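Long-range contact in VIN1 (PDB 6BFI), which probably binds actin filaments, as a sponge homolog of vinculin, and may play a part in cell-cell adhesion: residues Q362-T374 with I494-R506. Numbering follows the deposited sequence.
Sequences QEIRKALAERVAT and IDSLEFMKVSEAR
Phe499 and Ser503 meet Ala373 across the contact, and there Phe499 O is held twice: Ser503 N and Ser503 OG, the latter at 2.8 Å, reach it from opposite faces of the carbonyl plane. The same hydroxyl oxygen lies over one face of the Phe499 ring, offset toward its rim. Ala373 is a knob in the hole formed by Phe499, Val502, Ser503 and Arg506, with its CB 4.1 Å from Phe499 CE2. Val372 straddles two partners: CG1, anti to the backbone N (chi1 174°), touches the ring at CE2, while CG2 lies 3.6 Å from Ile494 CG1. Ile494 CD1 also reaches Leu368 CB. In this all-helical vinculin-family chain, residues 362-374 of helix 344-375 cross residues 496-506 of helix 496-519 at -61°, the segment axes 8.6 Å apart at closest, consistent with the small side chain of Ala369, whose CB lies against Glu498 CB and Phe499 N. Helix 344-375 also packs on helix 312-338, whereas helix 496-519 touches helices 524-550 and 589-615. Asp495, the N-cap of helix 496-519, offers OD1 weakly to Leu497 N and OD2 to Arg365 NE in a 3.4 Å salt bridge; Arg365 NH1 makes its stronger one with Glu361. The extended Lys366 side chain crosses that of Glu498 at about a right angle, its CD 3.2 Å and its NZ 4.0 Å from Glu498 OE1, the latter beyond a salt bridge, and its CG near Val502 CG2. With the chain cut back to an alanine here, the Glu498 carboxylate is likely to lose both cover and a nearby positive charge, and a gap would probably open beside Val502 CG2. At the other end, the Arg506 guanidinium turns one face to Thr374 N and Ala373 CB.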
ATOM      1  N   GLN A 362      11.986 -14.457  15.462  1.00 54.30           N
ATOM      2  CA  GLN A 362      10.784 -14.817  16.207  1.00 53.31           C
ATOM      3  C   GLN A 362      10.640 -13.973  17.467  1.00 54.78           C
ATOM      4  O   GLN A 362       9.529 -13.560  17.820  1.00 56.94           O
ATOM      5  CB  GLN A 362      10.801 -16.305  16.556  1.00 50.34           C
ATOM      6  CG  GLN A 362       9.491 -16.809  17.149  1.00 56.89           C
ATOM      7  CD  GLN A 362       8.313 -16.624  16.205  1.00 65.40           C
ATOM      8  OE1 GLN A 362       8.463 -16.684  14.985  1.00 66.21           O
ATOM      9  NE2 GLN A 362       7.134 -16.392  16.768  1.00 71.10           N
ATOM     10  N   GLU A 363      11.752 -13.700  18.156  1.00 53.21           N
ATOM     11  CA  GLU A 363      11.675 -12.871  19.354  1.00 49.39           C
ATOM     12  C   GLU A 363      11.360 -11.419  19.010  1.00 49.63           C
ATOM     13  O   GLU A 363      10.749 -10.713  19.821  1.00 50.29           O
ATOM     14  CB  GLU A 363      12.978 -12.963  20.148  1.00 54.86           C
ATOM     15  CG  GLU A 363      12.795 -13.353  21.614  1.00 68.95           C
ATOM     16  CD  GLU A 363      12.224 -14.753  21.792  1.00 75.98           C
ATOM     17  OE1 GLU A 363      10.992 -14.925  21.660  1.00 79.47           O
ATOM     18  OE2 GLU A 363      13.009 -15.686  22.062  1.00 77.91           O
ATOM     19  N   ILE A 364      11.770 -10.955  17.828  1.00 49.42           N
ATOM     20  CA  ILE A 364      11.365  -9.628  17.374  1.00 50.43           C
ATOM     21  C   ILE A 364       9.854  -9.581  17.183  1.00 50.50           C
ATOM     22  O   ILE A 364       9.176  -8.645  17.636  1.00 45.37           O
ATOM     23  CB  ILE A 364      12.113  -9.250  16.085  1.00 50.54           C
ATOM     24  CG1 ILE A 364      13.578  -8.943  16.398  1.00 54.28           C
ATOM     25  CG2 ILE A 364      11.446  -8.069  15.402  1.00 50.93           C
ATOM     26  CD1 ILE A 364      14.396  -8.572  15.180  1.00 59.29           C
ATOM     27  N   ARG A 365       9.299 -10.602  16.523  1.00 53.97           N
ATOM     28  CA  ARG A 365       7.847 -10.679  16.391  1.00 56.62           C
ATOM     29  C   ARG A 365       7.168 -10.719  17.756  1.00 57.93           C
ATOM     30  O   ARG A 365       6.129 -10.076  17.961  1.00 54.06           O
ATOM     31  CB  ARG A 365       7.458 -11.901  15.560  1.00 61.25           C
ATOM     32  CG  ARG A 365       7.803 -11.773  14.090  1.00 64.43           C
ATOM     33  CD  ARG A 365       6.968 -12.716  13.246  1.00 71.30           C
ATOM     34  NE  ARG A 365       7.385 -14.105  13.404  1.00 76.23           N
ATOM     35  CZ  ARG A 365       8.282 -14.703  12.627  1.00 77.30           C
ATOM     36  NH1 ARG A 365       8.857 -14.031  11.638  1.00 75.71           N
ATOM     37  NH2 ARG A 365       8.604 -15.972  12.837  1.00 76.95           N
ATOM     38  N   LYS A 366       7.745 -11.459  18.706  1.00 60.18           N
ATOM     39  CA  LYS A 366       7.159 -11.531  20.041  1.00 59.84           C
ATOM     40  C   LYS A 366       7.206 -10.175  20.736  1.00 56.98           C
ATOM     41  O   LYS A 366       6.268  -9.806  21.454  1.00 55.59           O
ATOM     42  CB  LYS A 366       7.880 -12.594  20.872  1.00 60.50           C
ATOM     43  CG  LYS A 366       7.146 -12.994  22.144  1.00 69.23           C
ATOM     44  CD  LYS A 366       7.621 -14.351  22.654  1.00 73.15           C
ATOM     45  CE  LYS A 366       6.652 -14.932  23.676  1.00 79.10           C
ATOM     46  NZ  LYS A 366       6.963 -16.353  24.011  1.00 81.75           N
ATOM     47  N   ALA A 367       8.281  -9.414  20.528  1.00 56.92           N
ATOM     48  CA  ALA A 367       8.383  -8.096  21.144  1.00 51.08           C
ATOM     49  C   ALA A 367       7.343  -7.143  20.571  1.00 57.67           C
ATOM     50  O   ALA A 367       6.715  -6.380  21.318  1.00 61.78           O
ATOM     51  CB  ALA A 367       9.791  -7.534  20.960  1.00 50.09           C
ATOM     52  N   LEU A 368       7.140  -7.175  19.251  1.00 53.65           N
ATOM     53  CA  LEU A 368       6.106  -6.327  18.662  1.00 53.03           C
ATOM     54  C   LEU A 368       4.719  -6.723  19.156  1.00 52.35           C
ATOM     55  O   LEU A 368       3.901  -5.858  19.500  1.00 54.91           O
ATOM     56  CB  LEU A 368       6.174  -6.387  17.136  1.00 49.21           C
ATOM     57  CG  LEU A 368       7.004  -5.285  16.475  1.00 49.22           C
ATOM     58  CD1 LEU A 368       8.449  -5.328  16.953  1.00 45.74           C
ATOM     59  CD2 LEU A 368       6.926  -5.391  14.958  1.00 48.95           C
ATOM     60  N   ALA A 369       4.441  -8.029  19.211  1.00 51.15           N
ATOM     61  CA  ALA A 369       3.163  -8.484  19.749  1.00 53.75           C
ATOM     62  C   ALA A 369       2.991  -8.073  21.205  1.00 66.28           C
ATOM     63  O   ALA A 369       1.863  -7.847  21.658  1.00 72.87           O
ATOM     64  CB  ALA A 369       3.039 -10.000  19.607  1.00 54.76           C
ATOM     65  N   GLU A 370       4.094  -7.962  21.952  1.00 65.65           N
ATOM     66  CA  GLU A 370       4.004  -7.527  23.342  1.00 68.22           C
ATOM     67  C   GLU A 370       3.696  -6.037  23.431  1.00 65.39           C
ATOM     68  O   GLU A 370       2.863  -5.617  24.244  1.00 66.70           O
ATOM     69  CB  GLU A 370       5.302  -7.858  24.078  1.00 73.77           C
ATOM     70  CG  GLU A 370       5.134  -8.036  25.577  1.00 81.47           C
ATOM     71  CD  GLU A 370       6.457  -8.153  26.307  1.00 85.31           C
ATOM     72  OE1 GLU A 370       7.449  -7.554  25.840  1.00 83.98           O
ATOM     73  OE2 GLU A 370       6.506  -8.843  27.348  1.00 92.06           O
ATOM     74  N   ARG A 371       4.358  -5.223  22.602  1.00 63.26           N
ATOM     75  CA  ARG A 371       4.022  -3.804  22.535  1.00 58.21           C
ATOM     76  C   ARG A 371       2.549  -3.608  22.204  1.00 54.67           C
ATOM     77  O   ARG A 371       1.878  -2.762  22.806  1.00 52.08           O
ATOM     78  CB  ARG A 371       4.896  -3.099  21.499  1.00 54.57           C
ATOM     79  CG  ARG A 371       6.220  -2.580  22.042  1.00 63.44           C
ATOM     80  CD  ARG A 371       6.026  -1.340  22.905  1.00 59.00           C
ATOM     81  NE  ARG A 371       5.525  -0.206  22.133  1.00 59.95           N
ATOM     82  CZ  ARG A 371       6.297   0.676  21.505  1.00 58.06           C
ATOM     83  NH1 ARG A 371       7.618   0.559  21.557  1.00 58.75           N
ATOM     84  NH2 ARG A 371       5.749   1.676  20.824  1.00 51.16           N
ATOM     85  N   VAL A 372       2.026  -4.387  21.255  1.00 53.11           N
ATOM     86  CA  VAL A 372       0.612  -4.268  20.917  1.00 53.52           C
ATOM     87  C   VAL A 372      -0.260  -4.707  22.089  1.00 57.59           C
ATOM     88  O   VAL A 372      -1.262  -4.055  22.412  1.00 58.12           O
ATOM     89  CB  VAL A 372       0.300  -5.067  19.642  1.00 54.23           C
ATOM     90  CG1 VAL A 372      -1.195  -5.076  19.369  1.00 54.10           C
ATOM     91  CG2 VAL A 372       1.057  -4.476  18.471  1.00 53.79           C
ATOM     92  N   ALA A 373       0.108  -5.809  22.749  1.00 55.36           N
ATOM     93  CA  ALA A 373      -0.670  -6.282  23.890  1.00 61.19           C
ATOM     94  C   ALA A 373      -0.712  -5.254  25.014  1.00 65.63           C
ATOM     95  O   ALA A 373      -1.699  -5.185  25.755  1.00 64.37           O
ATOM     96  CB  ALA A 373      -0.105  -7.604  24.405  1.00 66.96           C
ATOM     97  N   THR A 374       0.339  -4.446  25.156  1.00 65.58           N
ATOM     98  CA  THR A 374       0.370  -3.463  26.232  1.00 63.65           C
ATOM     99  C   THR A 374      -0.359  -2.180  25.847  1.00 56.83           C
ATOM    100  O   THR A 374      -1.178  -1.664  26.617  1.00 54.70           O
ATOM    101  CB  THR A 374       1.815  -3.150  26.617  1.00 64.27           C
ATOM    102  OG1 THR A 374       2.462  -4.350  27.058  1.00 62.87           O
ATOM    103  CG2 THR A 374       1.855  -2.115  27.734  1.00 63.98           C
ATOM    104  N   ILE A 494       0.504  -7.924  12.872  1.00 63.46           N
ATOM    105  CA  ILE A 494       1.138  -8.633  13.978  1.00 58.12           C
ATOM    106  C   ILE A 494       0.905 -10.134  13.870  1.00 61.28           C
ATOM    107  O   ILE A 494      -0.161 -10.592  13.438  1.00 57.50           O
ATOM    108  CB  ILE A 494       0.620  -8.067  15.312  1.00 54.28           C
ATOM    109  CG1 ILE A 494       1.423  -6.827  15.704  1.00 56.16           C
ATOM    110  CG2 ILE A 494       0.651  -9.109  16.421  1.00 59.09           C
ATOM    111  CD1 ILE A 494       2.907  -7.075  15.775  1.00 59.60           C
ATOM    112  N   ASP A 495       1.928 -10.907  14.242  1.00 59.02           N
ATOM    113  CA  ASP A 495       1.797 -12.357  14.347  1.00 61.06           C
ATOM    114  C   ASP A 495       0.807 -12.702  15.449  1.00 58.22           C
ATOM    115  O   ASP A 495       1.045 -12.408  16.626  1.00 60.86           O
ATOM    116  CB  ASP A 495       3.162 -12.987  14.629  1.00 68.66           C
ATOM    117  CG  ASP A 495       3.178 -14.491  14.396  1.00 75.21           C
ATOM    118  OD1 ASP A 495       2.093 -15.108  14.320  1.00 77.66           O
ATOM    119  OD2 ASP A 495       4.286 -15.060  14.294  1.00 81.26           O
ATOM    120  N   SER A 496      -0.300 -13.338  15.068  1.00 58.20           N
ATOM    121  CA  SER A 496      -1.411 -13.504  15.999  1.00 57.90           C
ATOM    122  C   SER A 496      -1.110 -14.556  17.058  1.00 57.18           C
ATOM    123  O   SER A 496      -1.528 -14.412  18.212  1.00 55.58           O
ATOM    124  CB  SER A 496      -2.680 -13.858  15.234  1.00 63.49           C
ATOM    125  OG  SER A 496      -3.066 -12.783  14.392  1.00 71.07           O
ATOM    126  N   LEU A 497      -0.396 -15.624  16.687  1.00 59.87           N
ATOM    127  CA  LEU A 497      -0.050 -16.654  17.662  1.00 51.60           C
ATOM    128  C   LEU A 497       0.787 -16.079  18.797  1.00 52.14           C
ATOM    129  O   LEU A 497       0.588 -16.427  19.967  1.00 52.90           O
ATOM    130  CB  LEU A 497       0.692 -17.800  16.973  1.00 62.32           C
ATOM    131  CG  LEU A 497       1.261 -18.904  17.869  1.00 60.88           C
ATOM    132  CD1 LEU A 497       0.185 -19.484  18.780  1.00 57.90           C
ATOM    133  CD2 LEU A 497       1.889 -19.999  17.024  1.00 54.80           C
ATOM    134  N   GLU A 498       1.726 -15.187  18.470  1.00 52.01           N
ATOM    135  CA  GLU A 498       2.508 -14.534  19.514  1.00 61.76           C
ATOM    136  C   GLU A 498       1.627 -13.658  20.396  1.00 57.55           C
ATOM    137  O   GLU A 498       1.821 -13.604  21.617  1.00 58.53           O
ATOM    138  CB  GLU A 498       3.639 -13.712  18.895  1.00 62.39           C
ATOM    139  CG  GLU A 498       4.753 -14.542  18.279  1.00 62.79           C
ATOM    140  CD  GLU A 498       5.495 -15.392  19.298  1.00 69.51           C
ATOM    141  OE1 GLU A 498       5.367 -15.137  20.513  1.00 76.25           O
ATOM    142  OE2 GLU A 498       6.212 -16.324  18.881  1.00 69.66           O
ATOM    143  N   PHE A 499       0.650 -12.965  19.797  1.00 51.41           N
ATOM    144  CA  PHE A 499      -0.287 -12.181  20.597  1.00 56.77           C
ATOM    145  C   PHE A 499      -1.064 -13.075  21.555  1.00 55.86           C
ATOM    146  O   PHE A 499      -1.290 -12.708  22.713  1.00 52.74           O
ATOM    147  CB  PHE A 499      -1.246 -11.404  19.689  1.00 50.43           C
ATOM    148  CG  PHE A 499      -2.137 -10.434  20.427  1.00 50.64           C
ATOM    149  CD1 PHE A 499      -3.335 -10.855  20.989  1.00 50.86           C
ATOM    150  CD2 PHE A 499      -1.779  -9.100  20.551  1.00 50.89           C
ATOM    151  CE1 PHE A 499      -4.151  -9.968  21.669  1.00 56.99           C
ATOM    152  CE2 PHE A 499      -2.593  -8.204  21.229  1.00 55.79           C
ATOM    153  CZ  PHE A 499      -3.781  -8.639  21.786  1.00 51.59           C
ATOM    154  N   MET A 500      -1.472 -14.259  21.091  1.00 57.26           N
ATOM    155  CA  MET A 500      -2.227 -15.165  21.948  1.00 60.73           C
ATOM    156  C   MET A 500      -1.359 -15.746  23.056  1.00 61.96           C
ATOM    157  O   MET A 500      -1.850 -15.971  24.168  1.00 64.60           O
ATOM    158  CB  MET A 500      -2.851 -16.286  21.116  1.00 58.87           C
ATOM    159  CG  MET A 500      -3.852 -15.801  20.079  1.00 60.05           C
ATOM    160  SD  MET A 500      -5.092 -14.686  20.776  1.00 61.47           S
ATOM    161  CE  MET A 500      -6.031 -14.255  19.311  1.00 57.70           C
ATOM    162  N   LYS A 501      -0.075 -15.993  22.781  1.00 58.82           N
ATOM    163  CA  LYS A 501       0.818 -16.481  23.829  1.00 58.74           C
ATOM    164  C   LYS A 501       1.069 -15.403  24.878  1.00 57.71           C
ATOM    165  O   LYS A 501       0.889 -15.637  26.079  1.00 63.87           O
ATOM    166  CB  LYS A 501       2.141 -16.953  23.222  1.00 59.10           C
ATOM    167  CG  LYS A 501       2.074 -18.306  22.523  1.00 62.32           C
ATOM    168  CD  LYS A 501       3.428 -18.689  21.936  1.00 57.61           C
ATOM    169  CE  LYS A 501       3.408 -20.099  21.363  1.00 67.68           C
ATOM    170  NZ  LYS A 501       4.688 -20.440  20.681  1.00 69.17           N
ATOM    171  N   VAL A 502       1.490 -14.213  24.439  1.00 58.83           N
ATOM    172  CA  VAL A 502       1.769 -13.126  25.373  1.00 62.30           C
ATOM    173  C   VAL A 502       0.527 -12.791  26.190  1.00 64.75           C
ATOM    174  O   VAL A 502       0.594 -12.641  27.419  1.00 58.52           O
ATOM    175  CB  VAL A 502       2.304 -11.899  24.610  1.00 59.11           C
ATOM    176  CG1 VAL A 502       2.503 -10.728  25.554  1.00 57.09           C
ATOM    177  CG2 VAL A 502       3.609 -12.242  23.907  1.00 61.23           C
ATOM    178  N   SER A 503      -0.627 -12.689  25.525  1.00 61.31           N
ATOM    179  CA  SER A 503      -1.875 -12.419  26.233  1.00 60.32           C
ATOM    180  C   SER A 503      -2.247 -13.554  27.179  1.00 59.90           C
ATOM    181  O   SER A 503      -2.811 -13.303  28.248  1.00 62.67           O
ATOM    182  CB  SER A 503      -3.005 -12.178  25.232  1.00 58.30           C
ATOM    183  OG  SER A 503      -2.740 -11.047  24.422  1.00 59.96           O
ATOM    184  N   GLU A 504      -1.941 -14.799  26.811  1.00 58.37           N
ATOM    185  CA  GLU A 504      -2.226 -15.918  27.701  1.00 61.99           C
ATOM    186  C   GLU A 504      -1.386 -15.831  28.969  1.00 66.38           C
ATOM    187  O   GLU A 504      -1.893 -16.048  30.077  1.00 68.64           O
ATOM    188  CB  GLU A 504      -1.974 -17.242  26.975  1.00 68.39           C
ATOM    189  CG  GLU A 504      -2.448 -18.484  27.721  1.00 77.99           C
ATOM    190  CD  GLU A 504      -2.075 -19.773  27.005  1.00 86.04           C
ATOM    191  OE1 GLU A 504      -1.283 -19.709  26.041  1.00 87.23           O
ATOM    192  OE2 GLU A 504      -2.570 -20.850  27.405  1.00 91.56           O
ATOM    193  N   ALA A 505      -0.102 -15.496  28.827  1.00 67.00           N
ATOM    194  CA  ALA A 505       0.771 -15.393  29.994  1.00 67.18           C
ATOM    195  C   ALA A 505       0.369 -14.219  30.880  1.00 66.05           C
ATOM    196  O   ALA A 505       0.223 -14.368  32.100  1.00 68.56           O
ATOM    197  CB  ALA A 505       2.227 -15.262  29.549  1.00 63.44           C
ATOM    198  N   ARG A 506       0.185 -13.038  30.281  1.00 62.83           N
ATOM    199  CA  ARG A 506      -0.198 -11.863  31.058  1.00 66.01           C
ATOM    200  C   ARG A 506      -1.539 -12.073  31.752  1.00 65.49           C
ATOM    201  O   ARG A 506      -1.707 -11.697  32.918  1.00 65.89           O
ATOM    202  CB  ARG A 506      -0.242 -10.629  30.155  1.00 67.65           C
ATOM    203  CG  ARG A 506       1.131 -10.150  29.707  1.00 75.64           C
ATOM    204  CD  ARG A 506       1.052  -9.218  28.505  1.00 79.42           C
ATOM    205  NE  ARG A 506       1.408  -7.841  28.833  1.00 82.05           N
ATOM    206  CZ  ARG A 506       0.562  -6.816  28.785  1.00 84.64           C
ATOM    207  NH1 ARG A 506      -0.697  -7.009  28.411  1.00 81.80           N
ATOM    208  NH2 ARG A 506       0.977  -5.598  29.101  1.00 88.32           N
TER